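Local coordinates for protein polymeric Immunoglobulin Receptor (Oncorhynchus mykiss, PDB 5F1S) that probably binds polymeric immunoglobulins and carries them across mucosal epithelia, its released ectodomain serving as secretory component, at residues G123-Y135 against D174-R188. Residues are numbered along the deposited sequence; the frame is centred on the assembly and turned at random.
Sequences GEEGTSVTVQCLY and DLTKAFTVTLKGLAR
Phe179 lays one ring face against Cys133, whose CB sits over the middle of the ring, 3.7 Å from the centroid in a CH-pi contact. Cys133 SG comes in more obliquely, 3.5 Å from Phe179 CE1, and continues into the disulfide with Cys196. With CG between its own backbone N and carbonyl carbon (chi1 62°), the Phe179 ring turns back toward Cys133. At the Phe179 ring edge lies Tyr135 CD2. The Tyr135 ring in turn has Lys177 C over one face, and Tyr135 OH is hydrogen-bonded to Asp173 OD1. These are strands B and E of an immunoglobulin V-type sandwich, 129-135 antiparallel to 178-183 with Val129-Leu183, Val131-Val181 and Cys133-Phe179 as hydrogen-bonded pairs; Cys133 provides the B-strand half of the canonical disulfide that pins the two sheets together. Val129, Val131, Val181 and Leu183 share the inward face with the cysteine, the last two and Val131 also touching Trp146. The outward face is more polar: Thr130 and Thr182 lie side by side. Past the strands, Leu186 crosses Val129 at about a right angle, its CD1 3.8 Å from Val129 CG1. Arg188 then grips Glu125 side-on in a two-nitrogen salt bridge: NE reaches OE1 at 3.0 Å in a nearly straight bond (171°), while NH2 meets OE2 at 2.8 Å. Both come from above the carboxylate plane, and OE1 accepts a second bond, bent at 131°, on its anti lone pair from Arg188 N.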
ATOM      1  N   GLY A 123      19.738  12.884   5.649  1.00 34.69           N
ATOM      2  CA  GLY A 123      20.822  13.107   4.706  1.00 38.95           C
ATOM      3  C   GLY A 123      21.773  14.167   5.219  1.00 37.10           C
ATOM      4  O   GLY A 123      21.409  15.035   6.017  1.00 35.49           O
ATOM      5  N   GLU A 124      23.000  14.097   4.726  1.00 36.43           N
ATOM      6  CA  GLU A 124      24.011  15.072   5.083  1.00 39.46           C
ATOM      7  C   GLU A 124      23.670  16.422   4.495  1.00 41.98           C
ATOM      8  O   GLU A 124      23.150  16.514   3.380  1.00 40.57           O
ATOM      9  CB  GLU A 124      25.379  14.653   4.547  1.00 47.51           C
ATOM     10  CG  GLU A 124      25.966  13.476   5.233  1.00 57.02           C
ATOM     11  CD  GLU A 124      27.461  13.367   5.008  1.00 61.19           C
ATOM     12  OE1 GLU A 124      28.038  14.207   4.252  1.00 49.19           O
ATOM     13  OE2 GLU A 124      28.034  12.437   5.615  1.00 65.99           O
ATOM     14  N   GLU A 125      23.978  17.469   5.246  1.00 38.78           N
ATOM     15  CA  GLU A 125      23.895  18.820   4.728  1.00 40.99           C
ATOM     16  C   GLU A 125      24.608  18.907   3.382  1.00 43.44           C
ATOM     17  O   GLU A 125      25.683  18.331   3.186  1.00 41.22           O
ATOM     18  CB  GLU A 125      24.514  19.785   5.714  1.00 43.19           C
ATOM     19  CG  GLU A 125      24.543  21.190   5.262  1.00 44.80           C
ATOM     20  CD  GLU A 125      24.833  22.099   6.407  1.00 49.26           C
ATOM     21  OE1 GLU A 125      23.880  22.545   7.091  1.00 53.12           O
ATOM     22  OE2 GLU A 125      26.027  22.354   6.632  1.00 49.85           O
ATOM     23  N   GLY A 126      23.961  19.583   2.437  1.00 41.90           N
ATOM     24  CA  GLY A 126      24.489  19.747   1.102  1.00 45.86           C
ATOM     25  C   GLY A 126      24.163  18.644   0.119  1.00 49.30           C
ATOM     26  O   GLY A 126      24.515  18.768  -1.064  1.00 46.66           O
ATOM     27  N   THR A 127      23.495  17.585   0.547  1.00 42.89           N
ATOM     28  CA  THR A 127      23.101  16.516  -0.346  1.00 43.80           C
ATOM     29  C   THR A 127      21.596  16.569  -0.595  1.00 44.35           C
ATOM     30  O   THR A 127      20.886  17.405  -0.033  1.00 42.51           O
ATOM     31  CB  THR A 127      23.491  15.159   0.234  1.00 45.04           C
ATOM     32  OG1 THR A 127      22.639  14.869   1.353  1.00 41.81           O
ATOM     33  CG2 THR A 127      24.963  15.189   0.712  1.00 45.05           C
ATOM     34  N   SER A 128      21.129  15.685  -1.488  1.00 44.51           N
ATOM     35  CA  SER A 128      19.730  15.658  -1.898  1.00 44.85           C
ATOM     36  C   SER A 128      19.051  14.441  -1.312  1.00 41.33           C
ATOM     37  O   SER A 128      19.655  13.374  -1.215  1.00 41.34           O
ATOM     38  CB  SER A 128      19.559  15.594  -3.422  1.00 45.42           C
ATOM     39  OG  SER A 128      20.059  16.771  -4.003  1.00 63.94           O
ATOM     40  N   VAL A 129      17.765  14.595  -0.981  1.00 39.83           N
ATOM     41  CA  VAL A 129      16.944  13.461  -0.578  1.00 38.91           C
ATOM     42  C   VAL A 129      15.590  13.582  -1.252  1.00 37.68           C
ATOM     43  O   VAL A 129      15.173  14.665  -1.670  1.00 39.32           O
ATOM     44  CB  VAL A 129      16.779  13.360   0.954  1.00 38.22           C
ATOM     45  CG1 VAL A 129      18.116  13.069   1.572  1.00 40.97           C
ATOM     46  CG2 VAL A 129      16.188  14.636   1.537  1.00 38.50           C
ATOM     47  N   THR A 130      14.912  12.446  -1.355  1.00 38.11           N
ATOM     48  CA  THR A 130      13.582  12.375  -1.942  1.00 37.02           C
ATOM     49  C   THR A 130      12.624  11.701  -0.977  1.00 36.41           C
ATOM     50  O   THR A 130      12.972  10.739  -0.302  1.00 38.95           O
ATOM     51  CB  THR A 130      13.575  11.644  -3.238  1.00 39.53           C
ATOM     52  OG1 THR A 130      14.001  10.304  -3.005  1.00 48.49           O
ATOM     53  CG2 THR A 130      14.491  12.371  -4.206  1.00 40.04           C
ATOM     54  N   VAL A 131      11.438  12.268  -0.897  1.00 34.33           N
ATOM     55  CA  VAL A 131      10.323  11.761  -0.114  1.00 32.16           C
ATOM     56  C   VAL A 131       9.292  11.271  -1.111  1.00 37.23           C
ATOM     57  O   VAL A 131       8.958  11.999  -2.054  1.00 36.03           O
ATOM     58  CB  VAL A 131       9.721  12.870   0.768  1.00 34.52           C
ATOM     59  CG1 VAL A 131       8.501  12.376   1.529  1.00 36.09           C
ATOM     60  CG2 VAL A 131      10.756  13.477   1.719  1.00 33.47           C
ATOM     61  N   GLN A 132       8.777  10.070  -0.909  1.00 35.15           N
ATOM     62  CA  GLN A 132       7.772   9.536  -1.819  1.00 38.75           C
ATOM     63  C   GLN A 132       6.438   9.472  -1.093  1.00 38.99           C
ATOM     64  O   GLN A 132       6.243   8.647  -0.192  1.00 36.70           O
ATOM     65  CB  GLN A 132       8.130   8.166  -2.380  1.00 42.74           C
ATOM     66  CG  GLN A 132       7.147   7.865  -3.566  1.00 51.21           C
ATOM     67  CD  GLN A 132       7.568   6.696  -4.438  1.00 59.22           C
ATOM     68  OE1 GLN A 132       8.672   6.170  -4.307  1.00 73.70           O
ATOM     69  NE2 GLN A 132       6.688   6.299  -5.342  1.00 58.59           N
ATOM     70  N   CYS A 133       5.540  10.372  -1.461  1.00 33.97           N
ATOM     71  CA  CYS A 133       4.224  10.455  -0.870  1.00 33.53           C
ATOM     72  C   CYS A 133       3.240   9.684  -1.736  1.00 36.42           C
ATOM     73  O   CYS A 133       3.086   9.985  -2.924  1.00 38.17           O
ATOM     74  CB  CYS A 133       3.751  11.893  -0.754  1.00 34.53           C
ATOM     75  SG  CYS A 133       4.979  13.186  -0.219  1.00 55.42           S
ATOM     76  N   LEU A 134       2.551   8.736  -1.144  1.00 33.26           N
ATOM     77  CA  LEU A 134       1.576   7.918  -1.842  1.00 35.48           C
ATOM     78  C   LEU A 134       0.171   8.415  -1.560  1.00 33.87           C
ATOM     79  O   LEU A 134      -0.108   8.948  -0.488  1.00 32.44           O
ATOM     80  CB  LEU A 134       1.675   6.471  -1.389  1.00 36.12           C
ATOM     81  CG  LEU A 134       3.100   5.913  -1.370  1.00 40.91           C
ATOM     82  CD1 LEU A 134       3.025   4.491  -0.797  1.00 43.11           C
ATOM     83  CD2 LEU A 134       3.662   5.861  -2.764  1.00 39.18           C
ATOM     84  N   TYR A 135      -0.732   8.248  -2.530  1.00 32.57           N
ATOM     85  CA  TYR A 135      -2.095   8.676  -2.274  1.00 32.15           C
ATOM     86  C   TYR A 135      -3.109   7.780  -2.962  1.00 31.94           C
ATOM     87  O   TYR A 135      -2.801   7.106  -3.939  1.00 31.73           O
ATOM     88  CB  TYR A 135      -2.305  10.130  -2.703  1.00 33.51           C
ATOM     89  CG  TYR A 135      -2.046  10.399  -4.135  1.00 31.37           C
ATOM     90  CD1 TYR A 135      -3.016  10.128  -5.100  1.00 34.89           C
ATOM     91  CD2 TYR A 135      -0.857  10.917  -4.541  1.00 33.06           C
ATOM     92  CE1 TYR A 135      -2.783  10.401  -6.427  1.00 34.52           C
ATOM     93  CE2 TYR A 135      -0.604  11.184  -5.884  1.00 34.96           C
ATOM     94  CZ  TYR A 135      -1.590  10.935  -6.810  1.00 36.29           C
ATOM     95  OH  TYR A 135      -1.345  11.206  -8.132  1.00 41.41           O
ATOM     96  N   ASP A 174       2.965  11.854 -10.267  1.00 41.60           N
ATOM     97  CA  ASP A 174       2.764  10.974 -11.407  1.00 42.96           C
ATOM     98  C   ASP A 174       1.304  10.892 -11.825  1.00 44.96           C
ATOM     99  O   ASP A 174       0.990  10.145 -12.761  1.00 49.52           O
ATOM    100  CB  ASP A 174       3.337   9.568 -11.136  1.00 43.77           C
ATOM    101  CG  ASP A 174       2.502   8.717 -10.146  1.00 41.41           C
ATOM    102  OD1 ASP A 174       1.376   9.062  -9.799  1.00 41.15           O
ATOM    103  OD2 ASP A 174       2.988   7.651  -9.722  1.00 46.62           O
ATOM    104  N   LEU A 175       0.415  11.644 -11.174  1.00 43.50           N
ATOM    105  CA  LEU A 175      -0.981  11.814 -11.543  1.00 47.35           C
ATOM    106  C   LEU A 175      -1.817  10.565 -11.336  1.00 45.05           C
ATOM    107  O   LEU A 175      -3.010  10.592 -11.628  1.00 43.80           O
ATOM    108  CB  LEU A 175      -1.127  12.247 -13.007  1.00 57.24           C
ATOM    109  CG  LEU A 175      -0.377  13.549 -13.336  1.00 64.94           C
ATOM    110  CD1 LEU A 175      -0.440  13.805 -14.845  1.00 77.52           C
ATOM    111  CD2 LEU A 175      -0.950  14.730 -12.553  1.00 59.29           C
ATOM    112  N   THR A 176      -1.248   9.499 -10.820  1.00 43.12           N
ATOM    113  CA  THR A 176      -2.034   8.292 -10.616  1.00 41.36           C
ATOM    114  C   THR A 176      -1.940   7.719  -9.203  1.00 39.96           C
ATOM    115  O   THR A 176      -2.968   7.292  -8.665  1.00 37.93           O
ATOM    116  CB  THR A 176      -1.615   7.239 -11.640  1.00 44.22           C
ATOM    117  OG1 THR A 176      -2.281   6.020 -11.325  1.00 54.18           O
ATOM    118  CG2 THR A 176      -0.163   6.979 -11.610  1.00 48.26           C
ATOM    119  N   LYS A 177      -0.753   7.762  -8.566  1.00 38.03           N
ATOM    120  CA  LYS A 177      -0.513   7.000  -7.327  1.00 38.72           C
ATOM    121  C   LYS A 177       0.375   7.704  -6.311  1.00 35.34           C
ATOM    122  O   LYS A 177       0.322   7.337  -5.141  1.00 33.67           O
ATOM    123  CB  LYS A 177       0.182   5.640  -7.624  1.00 42.17           C
ATOM    124  CG  LYS A 177      -0.485   4.694  -8.547  1.00 51.14           C
ATOM    125  CD  LYS A 177       0.239   3.339  -8.516  1.00 49.87           C
ATOM    126  CE  LYS A 177       1.725   3.408  -8.886  1.00 55.50           C
ATOM    127  NZ  LYS A 177       2.323   2.022  -8.965  1.00 63.30           N
ATOM    128  N   ALA A 178       1.281   8.595  -6.721  1.00 36.30           N
ATOM    129  CA  ALA A 178       2.348   9.038  -5.843  1.00 36.31           C
ATOM    130  C   ALA A 178       2.878  10.351  -6.350  1.00 37.37           C
ATOM    131  O   ALA A 178       2.852  10.617  -7.557  1.00 35.12           O
ATOM    132  CB  ALA A 178       3.516   8.047  -5.783  1.00 38.65           C
ATOM    133  N   PHE A 179       3.378  11.168  -5.421  1.00 34.03           N
ATOM    134  CA  PHE A 179       4.174  12.321  -5.816  1.00 37.07           C
ATOM    135  C   PHE A 179       5.454  12.318  -5.015  1.00 37.51           C
ATOM    136  O   PHE A 179       5.462  11.894  -3.863  1.00 36.97           O
ATOM    137  CB  PHE A 179       3.370  13.655  -5.678  1.00 36.28           C
ATOM    138  CG  PHE A 179       2.893  14.028  -4.270  1.00 34.38           C
ATOM    139  CD1 PHE A 179       3.604  14.936  -3.494  1.00 37.12           C
ATOM    140  CD2 PHE A 179       1.695  13.572  -3.790  1.00 36.26           C
ATOM    141  CE1 PHE A 179       3.148  15.329  -2.257  1.00 33.30           C
ATOM    142  CE2 PHE A 179       1.220  13.965  -2.545  1.00 33.73           C
ATOM    143  CZ  PHE A 179       1.945  14.856  -1.778  1.00 33.48           C
ATOM    144  N   THR A 180       6.552  12.670  -5.664  1.00 37.05           N
ATOM    145  CA  THR A 180       7.863  12.691  -5.022  1.00 38.05           C
ATOM    146  C   THR A 180       8.253  14.129  -4.750  1.00 39.33           C
ATOM    147  O   THR A 180       8.026  15.015  -5.580  1.00 39.63           O
ATOM    148  CB  THR A 180       8.931  12.027  -5.890  1.00 44.24           C
ATOM    149  OG1 THR A 180       8.991  12.696  -7.155  1.00 56.84           O
ATOM    150  CG2 THR A 180       8.570  10.575  -6.134  1.00 43.29           C
ATOM    151  N   VAL A 181       8.861  14.350  -3.595  1.00 36.72           N
ATOM    152  CA  VAL A 181       9.344  15.662  -3.190  1.00 37.37           C
ATOM    153  C   VAL A 181      10.853  15.510  -3.098  1.00 39.15           C
ATOM    154  O   VAL A 181      11.355  14.704  -2.309  1.00 38.25           O
ATOM    155  CB  VAL A 181       8.737  16.142  -1.857  1.00 35.78           C
ATOM    156  CG1 VAL A 181       9.277  17.533  -1.448  1.00 35.69           C
ATOM    157  CG2 VAL A 181       7.221  16.174  -1.898  1.00 34.95           C
ATOM    158  N   THR A 182      11.587  16.246  -3.926  1.00 38.62           N
ATOM    159  CA  THR A 182      13.042  16.203  -3.884  1.00 36.15           C
ATOM    160  C   THR A 182      13.541  17.473  -3.216  1.00 41.90           C
ATOM    161  O   THR A 182      13.260  18.573  -3.694  1.00 37.81           O
ATOM    162  CB  THR A 182      13.640  16.052  -5.289  1.00 41.80           C
ATOM    163  OG1 THR A 182      13.208  14.814  -5.834  1.00 43.21           O
ATOM    164  CG2 THR A 182      15.164  16.030  -5.215  1.00 45.37           C
ATOM    165  N   LEU A 183      14.226  17.312  -2.079  1.00 40.53           N
ATOM    166  CA  LEU A 183      14.927  18.393  -1.397  1.00 41.27           C
ATOM    167  C   LEU A 183      16.340  18.409  -1.968  1.00 43.51           C
ATOM    168  O   LEU A 183      17.113  17.473  -1.751  1.00 39.85           O
ATOM    169  CB  LEU A 183      14.933  18.162   0.112  1.00 42.01           C
ATOM    170  CG  LEU A 183      13.546  17.802   0.664  1.00 40.99           C
ATOM    171  CD1 LEU A 183      13.567  17.660   2.188  1.00 43.03           C
ATOM    172  CD2 LEU A 183      12.581  18.830   0.333  1.00 40.49           C
ATOM    173  N   LYS A 184      16.654  19.450  -2.749  1.00 45.10           N
ATOM    174  CA  LYS A 184      17.778  19.377  -3.669  1.00 47.95           C
ATOM    175  C   LYS A 184      19.110  19.593  -2.975  1.00 49.59           C
ATOM    176  O   LYS A 184      20.122  19.004  -3.393  1.00 49.30           O
ATOM    177  CB  LYS A 184      17.590  20.407  -4.782  1.00 50.90           C
ATOM    178  CG  LYS A 184      16.848  19.844  -5.971  1.00 52.56           C
ATOM    179  CD  LYS A 184      15.870  20.841  -6.582  1.00 58.38           C
ATOM    180  CE  LYS A 184      16.521  21.832  -7.468  1.00 58.97           C
ATOM    181  NZ  LYS A 184      15.542  22.346  -8.477  1.00 56.16           N
ATOM    182  N   GLY A 185      19.140  20.411  -1.929  1.00 46.31           N
ATOM    183  CA  GLY A 185      20.383  20.632  -1.215  1.00 48.34           C
ATOM    184  C   GLY A 185      20.147  21.003   0.235  1.00 46.67           C
ATOM    185  O   GLY A 185      19.953  22.171   0.582  1.00 46.52           O
ATOM    186  N   LEU A 186      20.180  19.992   1.091  1.00 44.89           N
ATOM    187  CA  LEU A 186      19.734  20.147   2.472  1.00 42.93           C
ATOM    188  C   LEU A 186      20.579  21.161   3.226  1.00 41.80           C
ATOM    189  O   LEU A 186      21.800  21.178   3.114  1.00 42.75           O
ATOM    190  CB  LEU A 186      19.803  18.791   3.182  1.00 38.40           C
ATOM    191  CG  LEU A 186      18.797  17.728   2.691  1.00 40.53           C
ATOM    192  CD1 LEU A 186      19.198  16.372   3.161  1.00 39.63           C
ATOM    193  CD2 LEU A 186      17.350  18.024   3.142  1.00 40.31           C
ATOM    194  N   ALA A 187      19.916  21.991   4.012  1.00 42.21           N
ATOM    195  CA  ALA A 187      20.563  22.853   4.984  1.00 43.96           C
ATOM    196  C   ALA A 187      20.117  22.408   6.368  1.00 43.39           C
ATOM    197  O   ALA A 187      19.020  21.868   6.537  1.00 40.54           O
ATOM    198  CB  ALA A 187      20.201  24.318   4.746  1.00 49.89           C
ATOM    199  N   ARG A 188      20.974  22.614   7.368  1.00 43.36           N
ATOM    200  CA  ARG A 188      20.650  22.042   8.662  1.00 41.91           C
ATOM    201  C   ARG A 188      19.406  22.646   9.261  1.00 40.34           C
ATOM    202  O   ARG A 188      18.723  21.967  10.038  1.00 41.43           O
ATOM    203  CB  ARG A 188      21.842  22.146   9.622  1.00 44.35           C
ATOM    204  CG  ARG A 188      22.510  20.766   9.718  1.00 48.16           C
ATOM    205  CD  ARG A 188      23.805  20.768  10.421  1.00 50.37           C
ATOM    206  NE  ARG A 188      24.858  21.360   9.614  1.00 51.01           N
ATOM    207  CZ  ARG A 188      26.132  21.401  10.010  1.00 51.09           C
ATOM    208  NH1 ARG A 188      26.468  20.878  11.173  1.00 45.84           N
ATOM    209  NH2 ARG A 188      27.056  21.979   9.252  1.00 56.56           N
TER
HETATM  210  O   HOH W   1      22.885  18.663  -3.551  1.00 53.46           O
HETATM  211  O   HOH W   2      -4.132   6.591  -6.310  1.00 33.66           O